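Local coordinates for protein lipoteichoic acid primase (Listeria monocytogenes, PDB 4UOP) that belongs to the sulfatase-like family of metal-dependent enzymes and forms the extracellular catalytic domain of a lipoteichoic acid primase with a bound magnesium ion, at residues D31-K35 against G354-M358; I332-G336 against D362-S366. All coordinates share one frame; numbering follows the deposited sequence.

In the fold
Both contacts use the long connection between helix 341-348 and strand 371-373, which contributes 354-358 to contact 1 and 362-366 to contact 2, their centres about 20 Å apart. Contact 1 lies at the surface, its centre about 23 Å from that of the chain, and ties the start of the modelled chain to this connection through aliphatic packing and two bridging waters, with no direct hydrogen bond. Contact 2 is buried, about 14 Å from the chain centre, and joins the same connection to the loop between strands 330-331 and 336-337 of the mixed sheet. There an asparagine amide bonds directly to the opposite loop beside a patch of aliphatic side chains.

Contact 1 (D31-K35 against G354-M358); sequences DITAK and GDQIM
At the N-terminal start of helix 34-41, Ala34, the first residue of the helix, and the residues leading into it rest on the loop that follows helix 341-348, with Ile357 and Ala34 at the centre. The CA atoms of Ala34 and Ile357 lie 4.3 Å apart. The side chain of Ile357 reaches the incoming backbone: CG1, set anti to its own carbonyl carbon (chi1 -72°), lies 3.6 Å from Ala34 N, and CD1 extends to within 3.4 Å of Ile32 O. Ile357 CD1 also meets Ile32 CG2 at 3.9 Å, the two side chains crossing at about a right angle. Both isoleucines also touch Val37 and helix 412-433, Ile32 at Tyr427 and Ser430, Ile357 at Tyr431. The methyl of Ala34 packs against peptide oxygens of the loop, with Ala34 CB 3.6 Å from Gln356 O. Polar links run through water. Water 2 accepts from Ala34 N and donates to Asp355 O, 2.8 Å from each. Water 1 accepts from Met358 N at 3.1 Å and probably donates to Ala34 O. Thr33 is the N-cap, its OG1 bonded to Asn36 N. The helix start thus has Ala34 N served by water 2 and Asn36 N by a side chain, while aliphatic contacts and water, chiefly water 2, link it to the loop without a direct hydrogen bond.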
loop_
_atom_site.group_PDB
_atom_site.type_symbol
_atom_site.label_atom_id
_atom_site.label_comp_id
_atom_site.label_asym_id
_atom_site.label_seq_id
_atom_site.Cartn_x
_atom_site.Cartn_y
_atom_site.Cartn_z
ATOM N N ASP B 31 -26.953 -3.843 5.383
ATOM C CA ASP B 31 -27.687 -5.037 4.849
ATOM C C ASP B 31 -26.791 -6.266 4.606
ATOM O O ASP B 31 -27.282 -7.297 4.139
ATOM C CB ASP B 31 -28.403 -4.679 3.540
ATOM C CG ASP B 31 -29.363 -3.504 3.689
ATOM O OD1 ASP B 31 -29.689 -3.128 4.838
ATOM O OD2 ASP B 31 -29.791 -2.955 2.649
ATOM N N ILE B 32 -25.495 -6.155 4.909
ATOM C CA ILE B 32 -24.543 -7.262 4.757
ATOM C C ILE B 32 -24.740 -8.252 5.896
ATOM O O ILE B 32 -24.611 -7.886 7.060
ATOM C CB ILE B 32 -23.075 -6.763 4.794
ATOM C CG1 ILE B 32 -22.800 -5.790 3.638
ATOM C CG2 ILE B 32 -22.099 -7.936 4.735
ATOM C CD1 ILE B 32 -21.463 -5.083 3.717
ATOM N N THR B 33 -25.041 -9.500 5.551
ATOM C CA THR B 33 -25.203 -10.573 6.528
ATOM C C THR B 33 -24.201 -11.692 6.295
ATOM O O THR B 33 -23.557 -11.753 5.240
ATOM C CB THR B 33 -26.597 -11.208 6.441
ATOM O OG1 THR B 33 -26.714 -11.941 5.217
ATOM C CG2 THR B 33 -27.690 -10.134 6.524
ATOM N N ALA B 34 -24.101 -12.593 7.269
ATOM C CA ALA B 34 -23.172 -13.725 7.185
ATOM C C ALA B 34 -23.539 -14.654 6.037
ATOM O O ALA B 34 -22.666 -15.180 5.326
ATOM C CB ALA B 34 -23.159 -14.489 8.495
ATOM N N LYS B 35 -24.843 -14.861 5.864
ATOM C CA LYS B 35 -25.359 -15.713 4.803
ATOM C C LYS B 35 -25.022 -15.145 3.431
ATOM O O LYS B 35 -24.573 -15.872 2.550
ATOM C CB LYS B 35 -26.889 -15.848 4.955
ATOM C CG LYS B 35 -27.573 -16.763 3.954
ATOM C CD LYS B 35 -27.101 -18.204 4.075
ATOM C CE LYS B 35 -28.142 -19.178 3.525
ATOM N NZ LYS B 35 -28.635 -18.782 2.175
ATOM N N GLY B 354 -22.869 -18.180 14.553
ATOM C CA GLY B 354 -24.141 -17.470 14.422
ATOM C C GLY B 354 -24.191 -16.432 13.317
ATOM O O GLY B 354 -23.983 -16.751 12.150
ATOM N N ASP B 355 -24.463 -15.184 13.694
ATOM C CA ASP B 355 -24.627 -14.096 12.727
ATOM C C ASP B 355 -23.314 -13.374 12.450
ATOM O O ASP B 355 -23.293 -12.377 11.725
ATOM C CB ASP B 355 -25.643 -13.059 13.222
ATOM C CG ASP B 355 -27.030 -13.643 13.444
ATOM O OD1 ASP B 355 -27.406 -14.606 12.736
ATOM O OD2 ASP B 355 -27.750 -13.120 14.330
ATOM N N GLN B 356 -22.214 -13.856 13.024
ATOM C CA GLN B 356 -20.944 -13.190 12.821
ATOM C C GLN B 356 -20.481 -13.379 11.379
ATOM O O GLN B 356 -20.411 -14.501 10.871
ATOM C CB GLN B 356 -19.887 -13.688 13.801
ATOM C CG GLN B 356 -18.539 -13.014 13.586
ATOM C CD GLN B 356 -17.654 -13.032 14.808
ATOM O OE1 GLN B 356 -18.106 -13.290 15.912
ATOM N NE2 GLN B 356 -16.379 -12.739 14.611
ATOM N N ILE B 357 -20.176 -12.264 10.731
ATOM C CA ILE B 357 -19.735 -12.274 9.349
ATOM C C ILE B 357 -18.285 -12.779 9.311
ATOM O O ILE B 357 -17.440 -12.305 10.076
ATOM C CB ILE B 357 -19.877 -10.876 8.727
ATOM C CG1 ILE B 357 -21.367 -10.577 8.499
ATOM C CG2 ILE B 357 -19.126 -10.789 7.410
ATOM C CD1 ILE B 357 -21.706 -9.108 8.409
ATOM N N MET B 358 -18.039 -13.793 8.495
ATOM C CA MET B 358 -16.687 -14.332 8.279
ATOM C C MET B 358 -16.488 -14.477 6.776
ATOM O O MET B 358 -17.313 -15.090 6.090
ATOM C CB MET B 358 -16.511 -15.689 8.984
ATOM C CG MET B 358 -16.531 -15.638 10.523
ATOM S SD MET B 358 -16.126 -17.232 11.283
ATOM C CE MET B 358 -17.448 -18.297 10.668
HETATM O O HOH W 1 -20.199 -14.924 6.631
HETATM O O HOH W 2 -25.149 -11.796 9.704
#

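Contact 2 (I332-G336 against D362-S366)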
loop_
_atom_site.group_PDB
_atom_site.type_symbol
_atom_site.label_atom_id
_atom_site.label_comp_id
_atom_site.label_asym_id
_atom_site.label_seq_id
_atom_site.Cartn_x
_atom_site.Cartn_y
_atom_site.Cartn_z
ATOM N N ILE B 332 -3.894 -31.770 4.318
ATOM C CA ILE B 332 -5.200 -31.205 3.991
ATOM C C ILE B 332 -5.190 -30.863 2.500
ATOM O O ILE B 332 -4.329 -30.111 2.035
ATOM C CB ILE B 332 -5.491 -29.922 4.809
ATOM C CG1 ILE B 332 -5.407 -30.192 6.313
ATOM C CG2 ILE B 332 -6.869 -29.375 4.460
ATOM C CD1 ILE B 332 -5.223 -28.945 7.150
ATOM N N LYS B 333 -6.156 -31.387 1.751
ATOM C CA LYS B 333 -6.193 -31.170 0.302
ATOM C C LYS B 333 -6.813 -29.831 -0.083
ATOM O O LYS B 333 -6.431 -29.240 -1.069
ATOM C CB LYS B 333 -6.953 -32.309 -0.390
ATOM C CG LYS B 333 -6.389 -33.695 -0.109
ATOM C CD LYS B 333 -4.895 -33.811 -0.362
ATOM C CE LYS B 333 -4.502 -33.383 -1.768
ATOM N NZ LYS B 333 -3.094 -33.779 -2.079
ATOM N N ASN B 334 -7.768 -29.366 0.693
ATOM C CA ASN B 334 -8.475 -28.134 0.406
ATOM C C ASN B 334 -7.556 -26.944 0.711
ATOM O O ASN B 334 -6.908 -26.916 1.765
ATOM C CB ASN B 334 -9.741 -28.128 1.253
ATOM C CG ASN B 334 -10.697 -26.988 0.935
ATOM O OD1 ASN B 334 -10.894 -26.590 -0.213
ATOM N ND2 ASN B 334 -11.327 -26.482 1.974
ATOM N N VAL B 335 -7.513 -25.965 -0.183
ATOM C CA VAL B 335 -6.686 -24.786 0.055
ATOM C C VAL B 335 -7.276 -23.882 1.108
ATOM O O VAL B 335 -8.478 -23.901 1.381
ATOM C CB VAL B 335 -6.403 -23.935 -1.204
ATOM C CG1 VAL B 335 -5.684 -24.765 -2.232
ATOM C CG2 VAL B 335 -7.681 -23.312 -1.765
ATOM N N GLY B 336 -6.408 -23.064 1.688
ATOM C CA GLY B 336 -6.817 -22.102 2.671
ATOM C C GLY B 336 -5.881 -20.922 2.697
ATOM O O GLY B 336 -4.785 -20.964 2.126
ATOM N N ASP B 362 -14.407 -22.673 6.675
ATOM C CA ASP B 362 -13.933 -23.838 7.403
ATOM C C ASP B 362 -13.276 -24.792 6.404
ATOM O O ASP B 362 -13.938 -25.475 5.630
ATOM C CB ASP B 362 -15.096 -24.493 8.145
ATOM C CG ASP B 362 -14.724 -25.790 8.835
ATOM O OD1 ASP B 362 -13.544 -26.211 8.817
ATOM O OD2 ASP B 362 -15.642 -26.405 9.418
ATOM N N ILE B 363 -11.948 -24.863 6.431
ATOM C CA ILE B 363 -11.264 -25.615 5.396
ATOM C C ILE B 363 -11.380 -27.134 5.561
ATOM O O ILE B 363 -11.112 -27.865 4.619
ATOM C CB ILE B 363 -9.787 -25.206 5.252
ATOM C CG1 ILE B 363 -8.965 -25.623 6.450
ATOM C CG2 ILE B 363 -9.674 -23.699 5.001
ATOM C CD1 ILE B 363 -7.470 -25.539 6.167
ATOM N N LEU B 364 -11.773 -27.608 6.736
ATOM C CA LEU B 364 -11.935 -29.051 6.928
ATOM C C LEU B 364 -13.323 -29.544 6.508
ATOM O O LEU B 364 -13.595 -30.745 6.566
ATOM C CB LEU B 364 -11.651 -29.441 8.376
ATOM C CG LEU B 364 -10.252 -29.080 8.901
ATOM C CD1 LEU B 364 -10.114 -29.518 10.342
ATOM C CD2 LEU B 364 -9.179 -29.697 8.037
ATOM N N ASN B 365 -14.190 -28.633 6.094
ATOM C CA ASN B 365 -15.544 -29.001 5.670
ATOM C C ASN B 365 -15.946 -28.449 4.314
ATOM O O ASN B 365 -17.126 -28.306 4.006
ATOM C CB ASN B 365 -16.535 -28.602 6.747
ATOM C CG ASN B 365 -16.566 -29.602 7.858
ATOM O OD1 ASN B 365 -17.010 -30.733 7.667
ATOM N ND2 ASN B 365 -16.024 -29.230 9.013
ATOM N N SER B 366 -14.952 -28.186 3.498
ATOM C CA SER B 366 -15.175 -27.769 2.124
ATOM C C SER B 366 -14.098 -28.398 1.281
ATOM O O SER B 366 -13.095 -28.901 1.801
ATOM C CB SER B 366 -15.148 -26.245 2.023
ATOM O OG SER B 366 -13.935 -25.718 2.527
#
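Asn334 carries the polar part of this contact, reaching from the loop between strands 330-331 and 336-337 of the sulfatase-family mixed sheet to an Asx turn in the connection that follows helix 341-348. Its CG stands anti to the backbone N (chi1 -172°), which carries the amide across to the turn. Asn334 ND2 donates to Ile363 O at 3.0 Å in a nearly straight bond (166° at the hydrogen), with the acceptor close to the amide plane. A second, weak bond runs from Asn334 ND2 to Ser366 OG at 2.8 Å, bent to 126°. Asn334 OD1 is taken by Asn369 N, so both ends of the amide are held and its rotation is fixed. A pentaethylene glycol, probably from the crystallisation liquor, accepts a hydrogen bond from Asn334 N.

The aliphatic part lies beside it. Ile332 CD1 approaches Leu364 CD2 at 4.1 Å and Ile363 CD1 at 4.2 Å, its side chain crossing both at about a right angle. Ile332 and Leu364 also share Met94 of strand 94-100. The other branch of Ile363, CG2, packs 4.0 Å from Gly336 CA.

Bonds within 362-366 shape the receiving surface. In the Asx turn Asp362 OD1 accepts from Leu364 N at 3.1 Å, while OD2 accepts from Asn365 ND2; both donors come from above the carboxylate plane. Asp362 O is gripped twice, by Asn365 N and by Ser366 OG, 3.1 Å away, which reach it from opposite faces of its plane.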